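Local coordinates for protein thermostable monoacylglycerol lipase (Bacillus, PDB 4LHE) that hydrolyses monoacylglycerols as a thermostable bacterial lipase of the alpha/beta hydrolase fold, releasing fatty acid and glycerol, at residues M236-E239 and R240-F244; D205-F208 and Q209-S213; S147-N151 and P152-E156. All blocks are in the same frame, centred on the assembly; numbering follows the deposited sequence.

Interaction 1 (M236-E239 and R240-F244)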
ATOM      1  N   MET A 236      -8.189  10.876  10.704  1.00 33.88           N
ATOM      2  CA  MET A 236      -9.428  10.243  10.274  1.00 34.48           C
ATOM      3  C   MET A 236      -9.187   8.798   9.774  1.00 33.72           C
ATOM      4  O   MET A 236      -9.923   7.870  10.126  1.00 33.36           O
ATOM      5  CB  MET A 236     -10.110  11.107   9.205  1.00 36.24           C
ATOM      6  CG  MET A 236     -11.293  10.434   8.547  1.00 38.03           C
ATOM      7  SD  MET A 236     -12.247  11.491   7.438  1.00 40.90           S
ATOM      8  CE  MET A 236     -13.696  10.444   7.226  1.00 38.93           C
ATOM      9  N   ILE A 237      -8.143   8.601   8.983  1.00 32.75           N
ATOM     10  CA  ILE A 237      -7.775   7.247   8.561  1.00 31.74           C
ATOM     11  C   ILE A 237      -7.486   6.324   9.736  1.00 30.34           C
ATOM     12  O   ILE A 237      -7.916   5.167   9.753  1.00 29.91           O
ATOM     13  CB  ILE A 237      -6.537   7.261   7.642  1.00 31.26           C
ATOM     14  CG1 ILE A 237      -6.826   8.068   6.373  1.00 32.17           C
ATOM     15  CG2 ILE A 237      -6.118   5.826   7.283  1.00 29.92           C
ATOM     16  CD1 ILE A 237      -5.563   8.268   5.476  1.00 31.40           C
ATOM     17  N   ILE A 238      -6.743   6.832  10.717  1.00 29.91           N
ATOM     18  CA  ILE A 238      -6.391   6.039  11.881  1.00 28.79           C
ATOM     19  C   ILE A 238      -7.629   5.677  12.725  1.00 29.41           C
ATOM     20  O   ILE A 238      -7.803   4.520  13.114  1.00 28.65           O
ATOM     21  CB  ILE A 238      -5.309   6.753  12.733  1.00 28.47           C
ATOM     22  CG1 ILE A 238      -3.930   6.647  12.051  1.00 26.78           C
ATOM     23  CG2 ILE A 238      -5.264   6.167  14.139  1.00 26.99           C
ATOM     24  CD1 ILE A 238      -2.863   7.647  12.568  1.00 26.41           C
ATOM     25  N   GLU A 239      -8.481   6.660  12.988  1.00 30.74           N
ATOM     26  CA  GLU A 239      -9.651   6.485  13.854  1.00 31.85           C
ATOM     27  C   GLU A 239     -10.720   5.588  13.204  1.00 32.24           C
ATOM     28  O   GLU A 239     -11.317   4.732  13.870  1.00 31.87           O
ATOM     29  CB  GLU A 239     -10.208   7.878  14.237  1.00 33.10           C
ATOM     30  CG  GLU A 239     -11.565   7.911  14.930  1.00 35.50           C
ATOM     31  CD  GLU A 239     -12.011   9.342  15.291  1.00 38.42           C
ATOM     32  OE1 GLU A 239     -11.391  10.321  14.793  1.00 36.84           O
ATOM     33  OE2 GLU A 239     -12.977   9.481  16.082  1.00 38.74           O
ATOM     34  N   ARG A 240     -10.941   5.752  11.900  1.00 32.63           N
ATOM     35  CA  ARG A 240     -11.892   4.897  11.192  1.00 33.36           C
ATOM     36  C   ARG A 240     -11.386   3.463  11.034  1.00 32.19           C
ATOM     37  O   ARG A 240     -12.179   2.520  11.045  1.00 32.37           O
ATOM     38  CB  ARG A 240     -12.252   5.490   9.823  1.00 35.23           C
ATOM     39  CG  ARG A 240     -13.162   6.699   9.897  1.00 37.25           C
ATOM     40  CD  ARG A 240     -14.627   6.299  10.120  1.00 39.18           C
ATOM     41  NE  ARG A 240     -15.504   7.037   9.212  1.00 41.28           N
ATOM     42  CZ  ARG A 240     -16.252   6.465   8.278  1.00 40.75           C
ATOM     43  NH1 ARG A 240     -16.244   5.142   8.145  1.00 40.11           N
ATOM     44  NH2 ARG A 240     -17.006   7.208   7.481  1.00 42.57           N
ATOM     45  N   SER A 241     -10.075   3.294  10.878  1.00 30.52           N
ATOM     46  CA  SER A 241      -9.512   1.956  10.766  1.00 29.49           C
ATOM     47  C   SER A 241      -9.614   1.196  12.096  1.00 29.12           C
ATOM     48  O   SER A 241      -9.947   0.005  12.123  1.00 29.31           O
ATOM     49  CB  SER A 241      -8.053   2.022  10.280  1.00 27.90           C
ATOM     50  OG  SER A 241      -7.966   2.652   9.007  1.00 28.78           O
ATOM     51  N   LEU A 242      -9.291   1.879  13.188  1.00 28.80           N
ATOM     52  CA  LEU A 242      -9.375   1.302  14.533  1.00 28.50           C
ATOM     53  C   LEU A 242     -10.790   0.826  14.836  1.00 29.93           C
ATOM     54  O   LEU A 242     -10.984  -0.239  15.423  1.00 30.54           O
ATOM     55  CB  LEU A 242      -8.935   2.351  15.566  1.00 28.04           C
ATOM     56  CG  LEU A 242      -7.409   2.460  15.624  1.00 27.58           C
ATOM     57  CD1 LEU A 242      -6.903   3.506  16.582  1.00 27.44           C
ATOM     58  CD2 LEU A 242      -6.838   1.107  16.011  1.00 26.55           C
ATOM     59  N   GLU A 243     -11.771   1.636  14.442  1.00 31.68           N
ATOM     60  CA  GLU A 243     -13.186   1.294  14.564  1.00 32.43           C
ATOM     61  C   GLU A 243     -13.484   0.061  13.695  1.00 32.62           C
ATOM     62  O   GLU A 243     -14.143  -0.882  14.152  1.00 32.59           O
ATOM     63  CB  GLU A 243     -14.027   2.513  14.152  1.00 33.77           C
ATOM     64  CG  GLU A 243     -15.518   2.275  14.014  1.00 36.02           C
ATOM     65  CD  GLU A 243     -16.245   3.404  13.281  1.00 38.09           C
ATOM     66  OE1 GLU A 243     -17.334   3.127  12.734  1.00 39.50           O
ATOM     67  OE2 GLU A 243     -15.746   4.558  13.253  1.00 37.66           O
ATOM     68  N   PHE A 244     -12.959   0.052  12.467  1.00 31.92           N
ATOM     69  CA  PHE A 244     -13.092  -1.100  11.568  1.00 32.00           C
ATOM     70  C   PHE A 244     -12.487  -2.362  12.196  1.00 30.29           C
ATOM     71  O   PHE A 244     -13.135  -3.418  12.230  1.00 31.44           O
ATOM     72  CB  PHE A 244     -12.462  -0.801  10.196  1.00 31.96           C
ATOM     73  CG  PHE A 244     -12.507  -1.966   9.206  1.00 31.21           C
ATOM     74  CD1 PHE A 244     -11.382  -2.748   8.981  1.00 30.36           C
ATOM     75  CD2 PHE A 244     -13.663  -2.244   8.481  1.00 33.04           C
ATOM     76  CE1 PHE A 244     -11.404  -3.795   8.073  1.00 30.50           C
ATOM     77  CE2 PHE A 244     -13.692  -3.298   7.571  1.00 32.58           C
ATOM     78  CZ  PHE A 244     -12.557  -4.070   7.362  1.00 31.48           C
TER
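I237 and S241 meet one turn apart on helix 234-247, the C-terminal helix that packs against the central sheet of this alpha/beta hydrolase fold. The tight side of the turn is there: the carbonyl oxygen of I237 is gripped twice, by the backbone N of S241 at 3.1 Å and by its hydroxyl OG at 2.6 Å. The two donors reach I237 O from opposite faces of its plane. With S241 OG set beside its own backbone N (chi1 -60°), the hydroxyl folds back onto the preceding turn, and a polar group on a buried residue is satisfied within the helix. I237 also rests on F191 and L221, and S241 on F191 and Y43.

One residue on, I238 and L242 lie side by side and point the same way, I238 CG2 touching L242 CD1 at 4.0 Å. Their ridge faces helix 37-45, with I238 on L39 and A42 and L242 on Y43. L242 N closes the usual helical bond to I238 O at 3.0 Å.

The solvent side, with E239 and E243, is looser. E239 OE2 stands 6.3 Å from E243 OE2, and a salt bridge to K247 probably offsets the charge of E243. M236 and R240 form a flank along strand 216-221, both on V219. R240 bends at its second and third torsions, its NH1 making a weak, long ion pair with E217, while the methyl CE of M236 comes obliquely to the guanidinium, 4.3 Å from R240 NE.

Interaction 2 (D205-F208 and Q209-S213)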
ATOM      1  N   ASP A 205     -14.328   2.524  -6.904  1.00 38.23           N
ATOM      2  CA  ASP A 205     -15.550   1.901  -7.415  1.00 39.21           C
ATOM      3  C   ASP A 205     -15.295   0.538  -8.053  1.00 38.70           C
ATOM      4  O   ASP A 205     -16.072  -0.396  -7.858  1.00 39.66           O
ATOM      5  CB  ASP A 205     -16.244   2.849  -8.394  1.00 41.14           C
ATOM      6  CG  ASP A 205     -16.687   4.131  -7.730  1.00 42.31           C
ATOM      7  OD1 ASP A 205     -17.334   4.041  -6.675  1.00 42.91           O
ATOM      8  OD2 ASP A 205     -16.382   5.231  -8.246  1.00 43.44           O
ATOM      9  N   ILE A 206     -14.196   0.419  -8.793  1.00 37.37           N
ATOM     10  CA  ILE A 206     -13.805  -0.850  -9.411  1.00 37.03           C
ATOM     11  C   ILE A 206     -13.481  -1.912  -8.362  1.00 36.90           C
ATOM     12  O   ILE A 206     -13.839  -3.091  -8.512  1.00 36.57           O
ATOM     13  CB  ILE A 206     -12.579  -0.651 -10.329  1.00 37.10           C
ATOM     14  CG1 ILE A 206     -12.924   0.352 -11.440  1.00 39.24           C
ATOM     15  CG2 ILE A 206     -12.105  -1.980 -10.893  1.00 36.61           C
ATOM     16  CD1 ILE A 206     -11.714   1.069 -12.063  1.00 39.53           C
ATOM     17  N   ILE A 207     -12.791  -1.491  -7.304  1.00 34.99           N
ATOM     18  CA  ILE A 207     -12.508  -2.380  -6.187  1.00 35.02           C
ATOM     19  C   ILE A 207     -13.835  -2.776  -5.536  1.00 35.63           C
ATOM     20  O   ILE A 207     -14.116  -3.963  -5.350  1.00 35.89           O
ATOM     21  CB  ILE A 207     -11.559  -1.692  -5.167  1.00 33.65           C
ATOM     22  CG1 ILE A 207     -10.167  -1.525  -5.788  1.00 32.15           C
ATOM     23  CG2 ILE A 207     -11.488  -2.492  -3.861  1.00 33.21           C
ATOM     24  CD1 ILE A 207      -9.238  -0.588  -5.019  1.00 30.64           C
ATOM     25  N   PHE A 208     -14.661  -1.775  -5.244  1.00 36.35           N
ATOM     26  CA  PHE A 208     -15.942  -1.992  -4.577  1.00 37.67           C
ATOM     27  C   PHE A 208     -16.856  -2.953  -5.362  1.00 39.69           C
ATOM     28  O   PHE A 208     -17.512  -3.827  -4.777  1.00 39.60           O
ATOM     29  CB  PHE A 208     -16.631  -0.645  -4.319  1.00 38.80           C
ATOM     30  CG  PHE A 208     -17.941  -0.752  -3.576  1.00 40.76           C
ATOM     31  CD1 PHE A 208     -17.988  -0.610  -2.192  1.00 40.03           C
ATOM     32  CD2 PHE A 208     -19.128  -0.969  -4.265  1.00 42.60           C
ATOM     33  CE1 PHE A 208     -19.194  -0.695  -1.512  1.00 41.83           C
ATOM     34  CE2 PHE A 208     -20.337  -1.058  -3.590  1.00 43.08           C
ATOM     35  CZ  PHE A 208     -20.372  -0.921  -2.217  1.00 42.42           C
ATOM     36  N   GLN A 209     -16.885  -2.815  -6.684  1.00 39.94           N
ATOM     37  CA  GLN A 209     -17.746  -3.677  -7.488  1.00 40.61           C
ATOM     38  C   GLN A 209     -17.127  -5.054  -7.697  1.00 40.40           C
ATOM     39  O   GLN A 209     -17.834  -6.063  -7.701  1.00 41.03           O
ATOM     40  CB  GLN A 209     -18.108  -3.012  -8.829  1.00 42.11           C
ATOM     41  CG  GLN A 209     -18.846  -1.661  -8.713  1.00 43.22           C
ATOM     42  CD  GLN A 209     -20.158  -1.725  -7.915  1.00 45.48           C
ATOM     43  OE1 GLN A 209     -20.688  -2.805  -7.629  1.00 46.09           O
ATOM     44  NE2 GLN A 209     -20.687  -0.553  -7.559  1.00 46.39           N
ATOM     45  N   GLY A 210     -15.806  -5.103  -7.825  1.00 38.86           N
ATOM     46  CA  GLY A 210     -15.127  -6.342  -8.179  1.00 37.58           C
ATOM     47  C   GLY A 210     -14.971  -7.385  -7.081  1.00 38.11           C
ATOM     48  O   GLY A 210     -14.817  -8.585  -7.381  1.00 38.19           O
ATOM     49  N   ILE A 211     -14.970  -6.951  -5.821  1.00 37.30           N
ATOM     50  CA  ILE A 211     -14.840  -7.902  -4.715  1.00 37.80           C
ATOM     51  C   ILE A 211     -16.179  -8.550  -4.399  1.00 39.15           C
ATOM     52  O   ILE A 211     -17.243  -7.960  -4.619  1.00 40.23           O
ATOM     53  CB  ILE A 211     -14.290  -7.250  -3.423  1.00 36.45           C
ATOM     54  CG1 ILE A 211     -15.239  -6.134  -2.956  1.00 37.19           C
ATOM     55  CG2 ILE A 211     -12.852  -6.746  -3.654  1.00 34.71           C
ATOM     56  CD1 ILE A 211     -14.723  -5.310  -1.782  1.00 36.19           C
ATOM     57  N   SER A 212     -16.120  -9.765  -3.862  1.00 39.73           N
ATOM     58  CA  SER A 212     -17.333 -10.501  -3.523  1.00 40.66           C
ATOM     59  C   SER A 212     -17.683 -10.335  -2.040  1.00 40.94           C
ATOM     60  O   SER A 212     -18.651 -10.927  -1.547  1.00 40.62           O
ATOM     61  CB  SER A 212     -17.163 -11.971  -3.894  1.00 41.35           C
ATOM     62  OG  SER A 212     -16.840 -12.097  -5.266  1.00 42.42           O
ATOM     63  N   SER A 213     -16.882  -9.518  -1.349  1.00 39.27           N
ATOM     64  CA  SER A 213     -17.143  -9.072   0.020  1.00 38.53           C
ATOM     65  C   SER A 213     -18.582  -8.589   0.244  1.00 40.08           C
ATOM     66  O   SER A 213     -19.079  -7.738  -0.498  1.00 40.31           O
ATOM     67  CB  SER A 213     -16.183  -7.926   0.355  1.00 37.87           C
ATOM     68  OG  SER A 213     -14.840  -8.323   0.144  1.00 36.62           O
TER
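F208 and Q209, with I207 and I211 beside them, form a local contact around the last turn of helix 202-210, where the helix ends and the chain turns away toward the next strand. Three backbone bonds tie the turn together. Q209 N reaches D205 O at 2.8 Å, G210 N reaches I206 O at 2.9 Å, and I211 N makes the final bond to I207 O at 3.1 Å. I211 is the first residue to leave the helical backbone angles.

The side chain of I211 folds back over the same carbonyl. Its CG1 sits between its own backbone N and carbonyl carbon (chi1 60°), and CG1 comes to 3.4 Å from I207 O, with the CG2 branch close to that oxygen too. The CG2 methyls of the two isoleucines only just meet. This helix is the middle element of a beta-alpha-beta crossover from strand 188-193 to strand 216-221, and the inner side of the turn faces those strands: I207 lies on I190 and I211 on A188 of strand 188-193, with I184 of the preceding loop also against I211.

From the solvent side, Q209 bends at its second torsion (chi2 -58°) and brings its amide to the edge of the F208 ring, the two planes 80° apart. Q209 CD lies in the plane of that ring and NE2 near it, NE2 standing 3.7 Å from F208 CD2. F208 itself rests on I190 and I218 of the sheet. Its ring meets K216 in a cation-pi contact, and K216 NZ also bonds to F208 O. S212 and S213, past the helix end, turn their hydroxyls to the carbonyls of D182 and C186.

Interaction 3 (S147-N151 and P152-E156)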
ATOM      1  N   SER A 147       5.961  14.702  -4.500  1.00 54.28           N
ATOM      2  CA  SER A 147       4.881  14.080  -3.738  1.00 51.38           C
ATOM      3  C   SER A 147       3.551  14.767  -3.977  1.00 50.55           C
ATOM      4  O   SER A 147       3.456  15.991  -3.865  1.00 51.76           O
ATOM      5  CB  SER A 147       5.188  14.105  -2.241  1.00 49.14           C
ATOM      6  OG  SER A 147       6.415  13.466  -1.958  1.00 50.62           O
ATOM      7  N   ASP A 148       2.521  13.986  -4.296  1.00 48.93           N
ATOM      8  CA  ASP A 148       1.164  14.520  -4.283  1.00 48.16           C
ATOM      9  C   ASP A 148       0.638  14.487  -2.863  1.00 46.36           C
ATOM     10  O   ASP A 148      -0.120  13.580  -2.486  1.00 44.79           O
ATOM     11  CB  ASP A 148       0.232  13.729  -5.195  1.00 47.79           C
ATOM     12  CG  ASP A 148      -1.100  14.425  -5.402  1.00 47.66           C
ATOM     13  OD1 ASP A 148      -1.140  15.669  -5.286  1.00 48.64           O
ATOM     14  OD2 ASP A 148      -2.107  13.738  -5.695  1.00 46.35           O
ATOM     15  N   LEU A 149       1.036  15.498  -2.090  1.00 45.79           N
ATOM     16  CA  LEU A 149       0.719  15.616  -0.665  1.00 44.09           C
ATOM     17  C   LEU A 149       0.329  17.056  -0.398  1.00 45.20           C
ATOM     18  O   LEU A 149       1.032  17.978  -0.818  1.00 47.64           O
ATOM     19  CB  LEU A 149       1.962  15.288   0.161  1.00 43.38           C
ATOM     20  CG  LEU A 149       1.915  14.276   1.302  1.00 40.96           C
ATOM     21  CD1 LEU A 149       3.321  14.132   1.912  1.00 41.28           C
ATOM     22  CD2 LEU A 149       0.923  14.678   2.350  1.00 38.87           C
ATOM     23  N   LYS A 150      -0.779  17.273   0.297  1.00 43.28           N
ATOM     24  CA  LYS A 150      -1.241  18.638   0.505  1.00 44.13           C
ATOM     25  C   LYS A 150      -0.460  19.344   1.619  1.00 44.71           C
ATOM     26  O   LYS A 150       0.147  20.397   1.390  1.00 46.45           O
ATOM     27  CB  LYS A 150      -2.741  18.653   0.799  1.00 43.73           C
ATOM     28  CG  LYS A 150      -3.378  20.008   0.620  1.00 44.81           C
ATOM     29  CD  LYS A 150      -4.596  20.143   1.499  1.00 43.29           C
ATOM     30  CE  LYS A 150      -5.877  20.220   0.691  1.00 44.21           C
ATOM     31  NZ  LYS A 150      -6.890  21.053   1.415  1.00 43.59           N
ATOM     32  N   ASN A 151      -0.492  18.759   2.816  1.00 42.40           N
ATOM     33  CA  ASN A 151       0.268  19.234   3.971  1.00 41.61           C
ATOM     34  C   ASN A 151       1.751  19.384   3.638  1.00 42.86           C
ATOM     35  O   ASN A 151       2.419  18.407   3.320  1.00 42.51           O
ATOM     36  CB  ASN A 151       0.072  18.235   5.117  1.00 39.31           C
ATOM     37  CG  ASN A 151       0.643  18.713   6.436  1.00 38.70           C
ATOM     38  OD1 ASN A 151       1.144  19.837   6.561  1.00 40.27           O
ATOM     39  ND2 ASN A 151       0.571  17.844   7.442  1.00 37.04           N
ATOM     40  N   PRO A 152       2.272  20.624   3.706  1.00 45.57           N
ATOM     41  CA  PRO A 152       3.643  20.928   3.293  1.00 46.22           C
ATOM     42  C   PRO A 152       4.667  20.681   4.392  1.00 46.16           C
ATOM     43  O   PRO A 152       5.867  20.776   4.121  1.00 47.43           O
ATOM     44  CB  PRO A 152       3.576  22.431   2.999  1.00 49.53           C
ATOM     45  CG  PRO A 152       2.621  22.930   4.009  1.00 48.08           C
ATOM     46  CD  PRO A 152       1.579  21.831   4.187  1.00 45.48           C
ATOM     47  N   ASP A 153       4.216  20.380   5.606  1.00 43.78           N
ATOM     48  CA  ASP A 153       5.148  20.173   6.723  1.00 42.62           C
ATOM     49  C   ASP A 153       5.558  18.711   6.913  1.00 41.45           C
ATOM     50  O   ASP A 153       6.227  18.370   7.894  1.00 40.13           O
ATOM     51  CB  ASP A 153       4.564  20.694   8.035  1.00 41.08           C
ATOM     52  CG  ASP A 153       4.207  22.169   7.970  1.00 43.78           C
ATOM     53  OD1 ASP A 153       4.860  22.909   7.198  1.00 46.00           O
ATOM     54  OD2 ASP A 153       3.274  22.579   8.692  1.00 42.00           O
ATOM     55  N   VAL A 154       5.139  17.848   5.993  1.00 40.82           N
ATOM     56  CA  VAL A 154       5.569  16.450   6.013  1.00 39.18           C
ATOM     57  C   VAL A 154       6.137  16.115   4.651  1.00 42.44           C
ATOM     58  O   VAL A 154       6.019  16.912   3.708  1.00 44.15           O
ATOM     59  CB  VAL A 154       4.407  15.516   6.325  1.00 37.93           C
ATOM     60  CG1 VAL A 154       4.065  15.579   7.808  1.00 35.94           C
ATOM     61  CG2 VAL A 154       3.186  15.902   5.477  1.00 38.53           C
ATOM     62  N   LYS A 155       6.742  14.939   4.523  1.00 41.06           N
ATOM     63  CA  LYS A 155       7.328  14.578   3.240  1.00 42.72           C
ATOM     64  C   LYS A 155       7.428  13.070   3.059  1.00 41.62           C
ATOM     65  O   LYS A 155       7.404  12.311   4.032  1.00 38.25           O
ATOM     66  CB  LYS A 155       8.710  15.238   3.086  1.00 44.50           C
ATOM     67  CG  LYS A 155       9.811  14.561   3.894  1.00 44.26           C
ATOM     68  CD  LYS A 155      10.914  15.544   4.283  1.00 46.19           C
ATOM     69  CE  LYS A 155      12.139  14.819   4.857  1.00 44.53           C
ATOM     70  NZ  LYS A 155      11.787  13.912   5.978  1.00 41.85           N
ATOM     71  N   GLU A 156       7.511  12.648   1.801  1.00 42.80           N
ATOM     72  CA  GLU A 156       7.785  11.263   1.446  1.00 41.85           C
ATOM     73  C   GLU A 156       9.296  11.102   1.379  1.00 42.47           C
ATOM     74  O   GLU A 156      10.009  12.094   1.208  1.00 43.60           O
ATOM     75  CB  GLU A 156       7.214  10.978   0.053  1.00 43.58           C
ATOM     76  CG  GLU A 156       5.940  10.164   0.015  1.00 41.89           C
ATOM     77  CD  GLU A 156       5.499   9.900  -1.421  1.00 44.84           C
ATOM     78  OE1 GLU A 156       4.880   8.838  -1.673  1.00 44.01           O
ATOM     79  OE2 GLU A 156       5.774  10.764  -2.299  1.00 47.18           O
TER
HETATM   80  O   HOH W   1       7.509  15.141  -0.381  1.00 41.80           O
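S147 and E156 close the neck of a surface loop, the S147 hydroxyl OG donating to E156 OE2 at 2.8 Å. The carboxylate oxygen is met on its anti side, 16° out of the carboxylate plane, and E156 CB packs near the same hydroxyl. Beyond this bond, a water lies between S147 OG and E156 N, its link to the amide weak.

At the far end of the loop N151 makes an Asx turn over P152: its OD1 accepts from D153 N at 3.3 Å, with a nearly straight N-H (166°). The donor stands well above the amide's carbonyl plane, and so not on a lone pair. With CG anti to the backbone N (chi1 -172°), the N151 amide reaches forward over the proline, OD1 lying 3.1 Å from P152 CD. Its other branch, ND2, faces V154, whose CG2 approaches N151 O at 3.4 Å. Between neck and tip, L149 crosses V154 at about a right angle, its methyls CD1 and CD2 each about 4.0 Å from V154 CG2, an apolar contact on the inner side of the loop. Replacing N151 by an alanine would probably leave D153 N without this acceptor and open a gap beside V154 CG2.

In the next shell, D231 holds the backbone amides of K150 and N151, Y232 supports N151 and P152, and K150 NZ bonds to N223. D148, the centre of an inverse gamma turn, takes H197 ND1 and the amide of H226. The side chain of E156 comes about 4 Å from a bound sulfate, probably from the crystallisation liquor, and lies near, without touching, the putative Ser-His-Asp triad. The loop joins strand 141-143 to strand 161-163, the antiparallel pair that precedes helix 164-179.

Overall arrangement
Along the chain interaction 3 comes first, then interaction 2, then interaction 1. Interactions 1 and 2 lie on helices 234-247 and 202-210, both packed against strands 188-193 and 216-221 of the central mixed sheet, with centres 20 Å apart. Interaction 3 belongs to the loop between strands 141-143 and 161-163, outside that sheet; its centre is 21 Å from that of interaction 1 and 29 Å from that of interaction 2. None touches another. The two helical turns cover opposite faces of the sheet near its 216-221 edge, whereas the loop borders the probable active site, consistent with a part of the cap over it in this closed form.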